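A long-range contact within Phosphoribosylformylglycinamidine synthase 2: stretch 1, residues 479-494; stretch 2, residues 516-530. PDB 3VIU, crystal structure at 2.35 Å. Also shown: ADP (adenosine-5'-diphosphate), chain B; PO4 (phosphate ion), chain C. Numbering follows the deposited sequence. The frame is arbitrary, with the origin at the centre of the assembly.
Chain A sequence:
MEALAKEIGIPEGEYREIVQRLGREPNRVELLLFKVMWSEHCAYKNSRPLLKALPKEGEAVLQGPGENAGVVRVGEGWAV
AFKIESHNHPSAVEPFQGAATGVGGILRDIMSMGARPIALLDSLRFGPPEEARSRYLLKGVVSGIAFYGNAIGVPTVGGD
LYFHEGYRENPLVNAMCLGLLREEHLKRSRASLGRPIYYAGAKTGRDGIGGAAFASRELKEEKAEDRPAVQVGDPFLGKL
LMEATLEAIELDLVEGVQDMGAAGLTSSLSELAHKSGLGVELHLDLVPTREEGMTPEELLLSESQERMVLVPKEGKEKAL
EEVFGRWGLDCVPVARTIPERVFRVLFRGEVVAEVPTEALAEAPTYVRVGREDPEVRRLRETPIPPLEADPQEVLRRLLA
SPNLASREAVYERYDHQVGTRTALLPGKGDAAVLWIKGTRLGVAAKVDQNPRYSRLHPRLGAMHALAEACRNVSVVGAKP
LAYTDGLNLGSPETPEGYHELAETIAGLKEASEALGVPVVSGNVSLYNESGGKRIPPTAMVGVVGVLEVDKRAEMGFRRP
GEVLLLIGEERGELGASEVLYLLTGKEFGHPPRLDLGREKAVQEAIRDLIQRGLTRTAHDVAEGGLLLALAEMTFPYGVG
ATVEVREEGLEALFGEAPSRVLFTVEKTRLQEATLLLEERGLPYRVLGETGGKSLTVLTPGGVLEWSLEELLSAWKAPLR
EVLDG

Stretch 1 (479-494) KPLAYTDGLNLGSPET
Stretch 2, residues 516-530: GVPVVSGNVSLYNES

Two parallel strands, 479-488 and 519-525, run side by side with their N-to-C directions 2° apart and their axes 4.5 Å apart at closest approach; the stretches bury 1170 Å² between them. Lys479 extends with every chi t, out of reach. Pro480 begins the packing, its CB 3.8 Å from CG2 of Val517, a t rotamer pointing toward stretch 1. Leu481 breaks the extended course with phi/psi -99/-36 and turns its side chain away. Ala482 (-176/174) points sideways, with its CB 3.2 Å from Pro518 O.

Tyr483 (-135/172) starts the ladder, paired with Val519 at a CA-CA distance of 5.0 Å. Its N donates to Pro518 O at 3.0 Å and its O accepts from Val520 N at 3.1 Å, so one residue bonds to both neighbours of its partner, the parallel rule. With chi1 74° (p), chi2 -86°, the ring lies across the neighbouring strand: Val519 CA sits over one face, 4.0 Å from the Tyr483 centroid, and Val517 O lies at the edge. Thr484 (t) faces the other way, its OG1 sharing a 3.1 Å hydrogen bond with OG of Ser521 (p).

The register slips here: Val520 (-131/-17) is an extra residue, so Tyr483 pairs with Val519 but Asp485 with Gly522. Asp485 N to Ser521 O is a weak bond of 3.4 Å; order returns with Asn523 N to Asp485 O, 2.9 Å. Gly522 (169/-166) has no room for a side chain, since an ideal CB would lie 2.5 Å from Asp485 O. Asp485 (p) also accepts from the adenine, ADP N6 to OD1, 3.0 Å, while Gly522 N donates to ADP O2' at 3.2 Å.

Gly486 pairs with Asn523. Leu487 (m, t) then makes the two shortest bonds of the ladder, its N to Asn523 O at 2.8 Å and Ser525 N to its O at 2.7 Å, while its CD1 packs 3.9 Å from CG2 of Val524 (t). Asn488 (m) shares the opposite face with Ser525 (t).

Beyond the strand, Leu489 N still donates to Ser525 O at 3.0 Å. Its O receives both Asn528 N (2.8 Å) and Asn528 ND2 (3.1 Å), both donors from one residue, just after Tyr527, whose phi is positive (65/28). An ideal CB on Gly490 would lie 2.6 Å from Glu529 OE1, the atom that accepts Ser491 N at 2.7 Å. Pro492 lays its CD over the Tyr527 ring, 3.9 Å from the centroid, and Glu493 ends the contact, its OE2 linked to Tyr527 OH through a water.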

ATOM      1  N   LYS A 479      -1.894 -13.417 -12.127  1.00 14.54           N
ATOM      2  CA  LYS A 479      -2.506 -14.115 -11.007  1.00 16.21           C
ATOM      3  C   LYS A 479      -2.041 -13.590  -9.651  1.00 14.83           C
ATOM      4  O   LYS A 479      -0.841 -13.579  -9.353  1.00 16.16           O
ATOM      5  CB  LYS A 479      -2.222 -15.617 -11.065  1.00 19.08           C
ATOM      6  CG  LYS A 479      -2.818 -16.374  -9.877  1.00 22.49           C
ATOM      7  CD  LYS A 479      -2.677 -17.872 -10.035  1.00 26.77           C
ATOM      8  CE  LYS A 479      -3.235 -18.613  -8.828  1.00 29.78           C
ATOM      9  NZ  LYS A 479      -3.051 -20.095  -8.966  1.00 31.37           N
ATOM     10  N   PRO A 480      -2.995 -13.168  -8.806  1.00 13.64           N
ATOM     11  CA  PRO A 480      -2.737 -12.635  -7.464  1.00 12.58           C
ATOM     12  C   PRO A 480      -1.892 -13.612  -6.658  1.00 12.44           C
ATOM     13  O   PRO A 480      -2.288 -14.756  -6.460  1.00 13.50           O
ATOM     14  CB  PRO A 480      -4.142 -12.492  -6.878  1.00 12.38           C
ATOM     15  CG  PRO A 480      -4.998 -12.285  -8.074  1.00 10.02           C
ATOM     16  CD  PRO A 480      -4.445 -13.276  -9.047  1.00 12.67           C
ATOM     17  N   LEU A 481      -0.734 -13.169  -6.191  1.00 11.84           N
ATOM     18  CA  LEU A 481       0.132 -14.049  -5.415  1.00 14.11           C
ATOM     19  C   LEU A 481      -0.007 -13.827  -3.915  1.00 13.62           C
ATOM     20  O   LEU A 481       0.059 -14.770  -3.141  1.00 14.19           O
ATOM     21  CB  LEU A 481       1.593 -13.854  -5.830  1.00 13.29           C
ATOM     22  CG  LEU A 481       1.891 -14.183  -7.291  1.00 11.67           C
ATOM     23  CD1 LEU A 481       3.334 -13.844  -7.593  1.00 10.54           C
ATOM     24  CD2 LEU A 481       1.610 -15.653  -7.559  1.00  8.37           C
ATOM     25  N   ALA A 482      -0.201 -12.576  -3.512  1.00 12.91           N
ATOM     26  CA  ALA A 482      -0.355 -12.237  -2.103  1.00 13.22           C
ATOM     27  C   ALA A 482      -0.660 -10.759  -1.989  1.00 12.36           C
ATOM     28  O   ALA A 482      -0.629 -10.039  -2.981  1.00 12.59           O
ATOM     29  CB  ALA A 482       0.922 -12.556  -1.333  1.00  9.74           C
ATOM     30  N   TYR A 483      -0.957 -10.301  -0.782  1.00 11.94           N
ATOM     31  CA  TYR A 483      -1.230  -8.891  -0.611  1.00 13.21           C
ATOM     32  C   TYR A 483      -0.529  -8.314   0.603  1.00 14.89           C
ATOM     33  O   TYR A 483       0.067  -9.035   1.393  1.00 16.37           O
ATOM     34  CB  TYR A 483      -2.733  -8.633  -0.508  1.00 10.91           C
ATOM     35  CG  TYR A 483      -3.356  -9.034   0.801  1.00 11.15           C
ATOM     36  CD1 TYR A 483      -3.803 -10.339   1.018  1.00  9.68           C
ATOM     37  CD2 TYR A 483      -3.508  -8.101   1.826  1.00 12.56           C
ATOM     38  CE1 TYR A 483      -4.389 -10.701   2.222  1.00 11.06           C
ATOM     39  CE2 TYR A 483      -4.091  -8.452   3.033  1.00 12.36           C
ATOM     40  CZ  TYR A 483      -4.527  -9.752   3.228  1.00 11.52           C
ATOM     41  OH  TYR A 483      -5.068 -10.095   4.438  1.00 12.24           O
ATOM     42  N   THR A 484      -0.604  -6.996   0.720  1.00 16.00           N
ATOM     43  CA  THR A 484      -0.020  -6.247   1.820  1.00 14.71           C
ATOM     44  C   THR A 484      -1.149  -5.286   2.207  1.00 15.63           C
ATOM     45  O   THR A 484      -1.824  -4.735   1.330  1.00 14.77           O
ATOM     46  CB  THR A 484       1.226  -5.458   1.340  1.00 14.90           C
ATOM     47  OG1 THR A 484       1.853  -4.810   2.454  1.00 15.49           O
ATOM     48  CG2 THR A 484       0.827  -4.414   0.299  1.00 13.69           C
ATOM     49  N   ASP A 485      -1.384  -5.103   3.503  1.00 14.62           N
ATOM     50  CA  ASP A 485      -2.454  -4.216   3.933  1.00 13.62           C
ATOM     51  C   ASP A 485      -1.986  -3.112   4.859  1.00 15.53           C
ATOM     52  O   ASP A 485      -1.399  -3.371   5.915  1.00 16.32           O
ATOM     53  CB  ASP A 485      -3.559  -5.006   4.632  1.00 12.61           C
ATOM     54  CG  ASP A 485      -3.080  -5.662   5.908  1.00 15.60           C
ATOM     55  OD1 ASP A 485      -3.696  -5.437   6.974  1.00 14.55           O
ATOM     56  OD2 ASP A 485      -2.084  -6.410   5.846  1.00 17.83           O
ATOM     57  N   GLY A 486      -2.238  -1.874   4.448  1.00 14.13           N
ATOM     58  CA  GLY A 486      -1.877  -0.739   5.263  1.00 10.43           C
ATOM     59  C   GLY A 486      -3.146  -0.299   5.962  1.00 12.62           C
ATOM     60  O   GLY A 486      -3.997   0.346   5.358  1.00 10.42           O
ATOM     61  N   LEU A 487      -3.296  -0.665   7.230  1.00 13.60           N
ATOM     62  CA  LEU A 487      -4.483  -0.277   7.978  1.00 14.40           C
ATOM     63  C   LEU A 487      -4.317   1.120   8.571  1.00 14.97           C
ATOM     64  O   LEU A 487      -3.266   1.448   9.122  1.00 17.59           O
ATOM     65  CB  LEU A 487      -4.755  -1.283   9.101  1.00 14.18           C
ATOM     66  CG  LEU A 487      -4.857  -2.762   8.700  1.00 16.14           C
ATOM     67  CD1 LEU A 487      -5.257  -3.579   9.919  1.00 14.22           C
ATOM     68  CD2 LEU A 487      -5.871  -2.951   7.569  1.00 13.01           C
ATOM     69  N   ASN A 488      -5.358   1.936   8.444  1.00 14.39           N
ATOM     70  CA  ASN A 488      -5.381   3.298   8.980  1.00 11.46           C
ATOM     71  C   ASN A 488      -6.758   3.493   9.602  1.00 11.49           C
ATOM     72  O   ASN A 488      -7.772   3.404   8.912  1.00 13.13           O
ATOM     73  CB  ASN A 488      -5.181   4.312   7.862  1.00  9.52           C
ATOM     74  CG  ASN A 488      -3.919   4.055   7.064  1.00 10.04           C
ATOM     75  OD1 ASN A 488      -2.845   4.534   7.407  1.00  7.66           O
ATOM     76  ND2 ASN A 488      -4.045   3.275   6.001  1.00  9.05           N
ATOM     77  N   LEU A 489      -6.792   3.741  10.904  1.00 11.23           N
ATOM     78  CA  LEU A 489      -8.044   3.929  11.618  1.00 10.86           C
ATOM     79  C   LEU A 489      -7.921   4.951  12.739  1.00 12.69           C
ATOM     80  O   LEU A 489      -6.846   5.513  12.984  1.00 12.24           O
ATOM     81  CB  LEU A 489      -8.524   2.602  12.207  1.00 10.47           C
ATOM     82  CG  LEU A 489      -8.957   1.542  11.188  1.00 14.03           C
ATOM     83  CD1 LEU A 489      -7.885   0.466  11.116  1.00 12.46           C
ATOM     84  CD2 LEU A 489     -10.299   0.940  11.581  1.00 11.63           C
ATOM     85  N   GLY A 490      -9.042   5.194  13.410  1.00 12.67           N
ATOM     86  CA  GLY A 490      -9.054   6.130  14.508  1.00 13.47           C
ATOM     87  C   GLY A 490      -8.550   5.399  15.729  1.00 17.01           C
ATOM     88  O   GLY A 490      -7.983   4.306  15.627  1.00 17.33           O
ATOM     89  N   SER A 491      -8.761   5.999  16.890  1.00 18.96           N
ATOM     90  CA  SER A 491      -8.328   5.405  18.140  1.00 20.57           C
ATOM     91  C   SER A 491      -9.066   4.099  18.415  1.00 21.12           C
ATOM     92  O   SER A 491     -10.273   3.988  18.163  1.00 20.54           O
ATOM     93  CB  SER A 491      -8.584   6.377  19.286  1.00 21.03           C
ATOM     94  OG  SER A 491      -8.350   5.742  20.525  1.00 23.24           O
ATOM     95  N   PRO A 492      -8.345   3.090  18.924  1.00 20.50           N
ATOM     96  CA  PRO A 492      -8.917   1.781  19.244  1.00 21.90           C
ATOM     97  C   PRO A 492      -9.504   1.800  20.660  1.00 23.99           C
ATOM     98  O   PRO A 492     -10.106   0.823  21.108  1.00 22.33           O
ATOM     99  CB  PRO A 492      -7.713   0.860  19.145  1.00 21.23           C
ATOM    100  CG  PRO A 492      -6.635   1.716  19.737  1.00 19.62           C
ATOM    101  CD  PRO A 492      -6.878   3.057  19.055  1.00 21.16           C
ATOM    102  N   GLU A 493      -9.307   2.917  21.354  1.00 25.38           N
ATOM    103  CA  GLU A 493      -9.804   3.081  22.712  1.00 28.75           C
ATOM    104  C   GLU A 493     -11.322   2.968  22.704  1.00 29.27           C
ATOM    105  O   GLU A 493     -11.883   2.011  23.236  1.00 31.55           O
ATOM    106  CB  GLU A 493      -9.405   4.450  23.268  1.00 32.02           C
ATOM    107  CG  GLU A 493      -7.926   4.796  23.119  1.00 36.19           C
ATOM    108  CD  GLU A 493      -7.031   4.020  24.060  1.00 37.93           C
ATOM    109  OE1 GLU A 493      -7.133   2.777  24.085  1.00 42.41           O
ATOM    110  OE2 GLU A 493      -6.220   4.657  24.767  1.00 38.35           O
ATOM    111  N   THR A 494     -11.986   3.942  22.093  1.00 27.75           N
ATOM    112  CA  THR A 494     -13.442   3.932  22.023  1.00 26.93           C
ATOM    113  C   THR A 494     -13.979   2.660  21.352  1.00 26.18           C
ATOM    114  O   THR A 494     -13.355   2.110  20.443  1.00 24.97           O
ATOM    115  CB  THR A 494     -13.970   5.151  21.237  1.00 27.04           C
ATOM    116  OG1 THR A 494     -13.681   4.986  19.843  1.00 25.17           O
ATOM    117  CG2 THR A 494     -13.317   6.431  21.741  1.00 24.46           C
ATOM    118  N   GLY A 516      -8.232 -17.012  -1.886  1.00 16.04           N
ATOM    119  CA  GLY A 516      -6.999 -17.770  -1.800  1.00 13.76           C
ATOM    120  C   GLY A 516      -5.787 -16.894  -2.055  1.00 13.78           C
ATOM    121  O   GLY A 516      -4.919 -17.233  -2.857  1.00 13.53           O
ATOM    122  N   VAL A 517      -5.746 -15.750  -1.380  1.00 12.52           N
ATOM    123  CA  VAL A 517      -4.634 -14.811  -1.490  1.00 13.02           C
ATOM    124  C   VAL A 517      -4.256 -14.439  -0.058  1.00 12.23           C
ATOM    125  O   VAL A 517      -5.037 -13.804   0.642  1.00 11.65           O
ATOM    126  CB  VAL A 517      -5.047 -13.528  -2.243  1.00 13.74           C
ATOM    127  CG1 VAL A 517      -3.863 -12.586  -2.345  1.00 13.43           C
ATOM    128  CG2 VAL A 517      -5.573 -13.880  -3.624  1.00 13.89           C
ATOM    129  N   PRO A 518      -3.056 -14.833   0.392  1.00 11.41           N
ATOM    130  CA  PRO A 518      -2.571 -14.552   1.752  1.00 12.97           C
ATOM    131  C   PRO A 518      -1.811 -13.240   1.975  1.00 14.41           C
ATOM    132  O   PRO A 518      -1.275 -12.662   1.030  1.00 15.87           O
ATOM    133  CB  PRO A 518      -1.684 -15.755   2.034  1.00 10.24           C
ATOM    134  CG  PRO A 518      -1.011 -15.948   0.692  1.00  9.07           C
ATOM    135  CD  PRO A 518      -2.164 -15.785  -0.296  1.00 10.35           C
ATOM    136  N   VAL A 519      -1.778 -12.785   3.234  1.00 15.84           N
ATOM    137  CA  VAL A 519      -1.037 -11.579   3.627  1.00 16.31           C
ATOM    138  C   VAL A 519       0.422 -11.970   3.691  1.00 15.89           C
ATOM    139  O   VAL A 519       0.757 -13.087   4.066  1.00 18.84           O
ATOM    140  CB  VAL A 519      -1.312 -11.087   5.066  1.00 17.90           C
ATOM    141  CG1 VAL A 519      -1.871  -9.681   5.036  1.00 18.52           C
ATOM    142  CG2 VAL A 519      -2.181 -12.064   5.815  1.00 17.22           C
ATOM    143  N   VAL A 520       1.295 -11.030   3.387  1.00 15.32           N
ATOM    144  CA  VAL A 520       2.704 -11.326   3.423  1.00 15.64           C
ATOM    145  C   VAL A 520       3.420 -10.233   4.217  1.00 16.52           C
ATOM    146  O   VAL A 520       4.550 -10.407   4.677  1.00 16.89           O
ATOM    147  CB  VAL A 520       3.226 -11.449   1.979  1.00 14.25           C
ATOM    148  CG1 VAL A 520       3.512 -10.084   1.394  1.00 13.83           C
ATOM    149  CG2 VAL A 520       4.407 -12.364   1.943  1.00 17.45           C
ATOM    150  N   SER A 521       2.731  -9.109   4.392  1.00 17.11           N
ATOM    151  CA  SER A 521       3.265  -7.975   5.135  1.00 16.00           C
ATOM    152  C   SER A 521       2.203  -6.899   5.215  1.00 17.34           C
ATOM    153  O   SER A 521       1.115  -7.036   4.641  1.00 19.00           O
ATOM    154  CB  SER A 521       4.508  -7.403   4.451  1.00 16.56           C
ATOM    155  OG  SER A 521       4.175  -6.786   3.221  1.00 15.68           O
ATOM    156  N   GLY A 522       2.514  -5.819   5.920  1.00 17.36           N
ATOM    157  CA  GLY A 522       1.550  -4.747   6.042  1.00 16.30           C
ATOM    158  C   GLY A 522       1.936  -3.727   7.086  1.00 16.86           C
ATOM    159  O   GLY A 522       3.067  -3.714   7.560  1.00 17.59           O
ATOM    160  N   ASN A 523       0.982  -2.880   7.448  1.00 16.58           N
ATOM    161  CA  ASN A 523       1.210  -1.835   8.424  1.00 15.10           C
ATOM    162  C   ASN A 523      -0.085  -1.511   9.140  1.00 15.16           C
ATOM    163  O   ASN A 523      -1.171  -1.850   8.677  1.00 14.68           O
ATOM    164  CB  ASN A 523       1.717  -0.573   7.733  1.00 14.42           C
ATOM    165  CG  ASN A 523       2.025   0.536   8.717  1.00 15.95           C
ATOM    166  OD1 ASN A 523       2.894   0.385   9.569  1.00 18.45           O
ATOM    167  ND2 ASN A 523       1.308   1.654   8.612  1.00 12.90           N
ATOM    168  N   VAL A 524       0.036  -0.847  10.282  1.00 15.53           N
ATOM    169  CA  VAL A 524      -1.133  -0.457  11.052  1.00 14.80           C
ATOM    170  C   VAL A 524      -0.895   0.905  11.656  1.00 15.39           C
ATOM    171  O   VAL A 524       0.041   1.088  12.425  1.00 17.04           O
ATOM    172  CB  VAL A 524      -1.439  -1.452  12.200  1.00 11.81           C
ATOM    173  CG1 VAL A 524      -2.589  -0.929  13.061  1.00  8.19           C
ATOM    174  CG2 VAL A 524      -1.787  -2.807  11.625  1.00  9.23           C
ATOM    175  N   SER A 525      -1.743   1.859  11.296  1.00 15.95           N
ATOM    176  CA  SER A 525      -1.650   3.212  11.829  1.00 15.75           C
ATOM    177  C   SER A 525      -2.950   3.507  12.562  1.00 16.09           C
ATOM    178  O   SER A 525      -4.020   3.522  11.956  1.00 17.40           O
ATOM    179  CB  SER A 525      -1.451   4.223  10.701  1.00 13.36           C
ATOM    180  OG  SER A 525      -1.475   5.537  11.214  1.00 14.98           O
ATOM    181  N   LEU A 526      -2.860   3.726  13.869  1.00 16.61           N
ATOM    182  CA  LEU A 526      -4.044   4.007  14.673  1.00 16.11           C
ATOM    183  C   LEU A 526      -4.052   5.441  15.182  1.00 16.53           C
ATOM    184  O   LEU A 526      -3.115   6.204  14.938  1.00 16.64           O
ATOM    185  CB  LEU A 526      -4.113   3.046  15.859  1.00 13.24           C
ATOM    186  CG  LEU A 526      -4.160   1.567  15.483  1.00 14.35           C
ATOM    187  CD1 LEU A 526      -4.184   0.739  16.746  1.00 14.61           C
ATOM    188  CD2 LEU A 526      -5.384   1.277  14.610  1.00 10.20           C
ATOM    189  N   TYR A 527      -5.120   5.800  15.887  1.00 16.84           N
ATOM    190  CA  TYR A 527      -5.255   7.140  16.453  1.00 18.86           C
ATOM    191  C   TYR A 527      -5.360   8.230  15.394  1.00 18.36           C
ATOM    192  O   TYR A 527      -4.965   9.372  15.630  1.00 18.69           O
ATOM    193  CB  TYR A 527      -4.075   7.439  17.391  1.00 17.12           C
ATOM    194  CG  TYR A 527      -4.031   6.529  18.590  1.00 15.62           C
ATOM    195  CD1 TYR A 527      -4.882   6.734  19.680  1.00 17.19           C
ATOM    196  CD2 TYR A 527      -3.172   5.433  18.620  1.00 15.76           C
ATOM    197  CE1 TYR A 527      -4.881   5.867  20.774  1.00 17.50           C
ATOM    198  CE2 TYR A 527      -3.160   4.559  19.702  1.00 18.33           C
ATOM    199  CZ  TYR A 527      -4.017   4.780  20.776  1.00 19.20           C
ATOM    200  OH  TYR A 527      -4.007   3.908  21.841  1.00 20.72           O
ATOM    201  N   ASN A 528      -5.881   7.878  14.226  1.00 18.45           N
ATOM    202  CA  ASN A 528      -6.058   8.862  13.167  1.00 20.19           C
ATOM    203  C   ASN A 528      -7.429   9.492  13.348  1.00 20.55           C
ATOM    204  O   ASN A 528      -8.382   9.145  12.659  1.00 20.04           O
ATOM    205  CB  ASN A 528      -5.947   8.201  11.791  1.00 19.91           C
ATOM    206  CG  ASN A 528      -4.528   7.788  11.466  1.00 20.63           C
ATOM    207  OD1 ASN A 528      -3.672   8.635  11.237  1.00 19.13           O
ATOM    208  ND2 ASN A 528      -4.267   6.482  11.460  1.00 19.81           N
ATOM    209  N   GLU A 529      -7.519  10.398  14.313  1.00 22.70           N
ATOM    210  CA  GLU A 529      -8.760  11.097  14.603  1.00 25.24           C
ATOM    211  C   GLU A 529      -8.459  12.300  15.476  1.00 26.71           C
ATOM    212  O   GLU A 529      -7.419  12.365  16.130  1.00 27.02           O
ATOM    213  CB  GLU A 529      -9.754  10.175  15.331  1.00 25.10           C
ATOM    214  CG  GLU A 529      -9.410   9.871  16.785  1.00 27.05           C
ATOM    215  CD  GLU A 529     -10.469   9.014  17.479  1.00 28.19           C
ATOM    216  OE1 GLU A 529     -10.685   7.868  17.037  1.00 29.46           O
ATOM    217  OE2 GLU A 529     -11.088   9.482  18.462  1.00 27.16           O
ATOM    218  N   SER A 530      -9.374  13.259  15.472  1.00 28.46           N
ATOM    219  CA  SER A 530      -9.229  14.449  16.289  1.00 30.15           C
ATOM    220  C   SER A 530     -10.617  14.964  16.649  1.00 30.50           C
ATOM    221  O   SER A 530     -11.512  15.024  15.801  1.00 30.44           O
ATOM    222  CB  SER A 530      -8.446  15.519  15.535  1.00 31.58           C
ATOM    223  OG  SER A 530      -9.154  15.939  14.389  1.00 38.35           O
TER
HETATM  224  PB  ADP B 800       9.011  -1.051  10.034  1.00 74.65           P
HETATM  225  O1B ADP B 800       8.914  -0.263  11.295  1.00 75.79           O
HETATM  226  O2B ADP B 800       8.272  -0.249   8.849  1.00 74.08           O
HETATM  227  O3B ADP B 800      10.641  -1.278   9.667  1.00 74.54           O
HETATM  228  PA  ADP B 800       7.142  -2.521  11.373  1.00 68.93           P
HETATM  229  O1A ADP B 800       7.760  -2.823  12.693  1.00 68.84           O
HETATM  230  O2A ADP B 800       6.409  -1.078  11.458  1.00 68.99           O
HETATM  231  O3A ADP B 800       8.303  -2.519  10.211  1.00 71.48           O
HETATM  232  O5' ADP B 800       6.006  -3.622  10.963  1.00 64.03           O
HETATM  233  C5' ADP B 800       5.999  -4.691  11.930  1.00 57.25           C
HETATM  234  C4' ADP B 800       5.926  -6.103  11.278  1.00 52.52           C
HETATM  235  O4' ADP B 800       4.562  -6.632  11.328  1.00 50.76           O
HETATM  236  C3' ADP B 800       6.332  -6.140   9.783  1.00 50.00           C
HETATM  237  O3' ADP B 800       6.955  -7.397   9.486  1.00 48.00           O
HETATM  238  C2' ADP B 800       5.001  -5.952   9.054  1.00 48.84           C
HETATM  239  O2' ADP B 800       5.032  -6.477   7.724  1.00 46.83           O
HETATM  240  C1' ADP B 800       4.004  -6.669   9.967  1.00 49.10           C
HETATM  241  N9  ADP B 800       2.680  -6.032   9.928  1.00 48.44           N
HETATM  242  C8  ADP B 800       2.320  -4.867  10.545  1.00 47.66           C
HETATM  243  N7  ADP B 800       1.071  -4.591  10.307  1.00 47.23           N
HETATM  244  C5  ADP B 800       0.543  -5.555   9.524  1.00 46.31           C
HETATM  245  C6  ADP B 800      -0.733  -5.796   8.950  1.00 45.84           C
HETATM  246  N6  ADP B 800      -1.777  -4.914   9.164  1.00 45.15           N
HETATM  247  N1  ADP B 800      -0.906  -6.902   8.194  1.00 45.24           N
HETATM  248  C2  ADP B 800       0.094  -7.770   7.975  1.00 44.61           C
HETATM  249  N3  ADP B 800       1.307  -7.579   8.496  1.00 44.46           N
HETATM  250  C4  ADP B 800       1.572  -6.501   9.265  1.00 46.63           C
HETATM  251  P   PO4 C 900       1.661   7.142  11.356  1.00 25.51           P
HETATM  252  O1  PO4 C 900       1.430   6.933   9.910  1.00 27.98           O
HETATM  253  O2  PO4 C 900       1.308   8.534  11.717  1.00 28.26           O
HETATM  254  O3  PO4 C 900       0.818   6.204  12.132  1.00 30.70           O
HETATM  255  O4  PO4 C 900       3.092   6.895  11.670  1.00 28.76           O
HETATM  256  O   HOH W   1      -0.828   1.962   7.164  1.00 12.15           O
HETATM  257  O   HOH W   2     -12.012   6.275  18.348  1.00 28.60           O
HETATM  258  O   HOH W   3      -3.702   5.101  24.711  1.00 28.27           O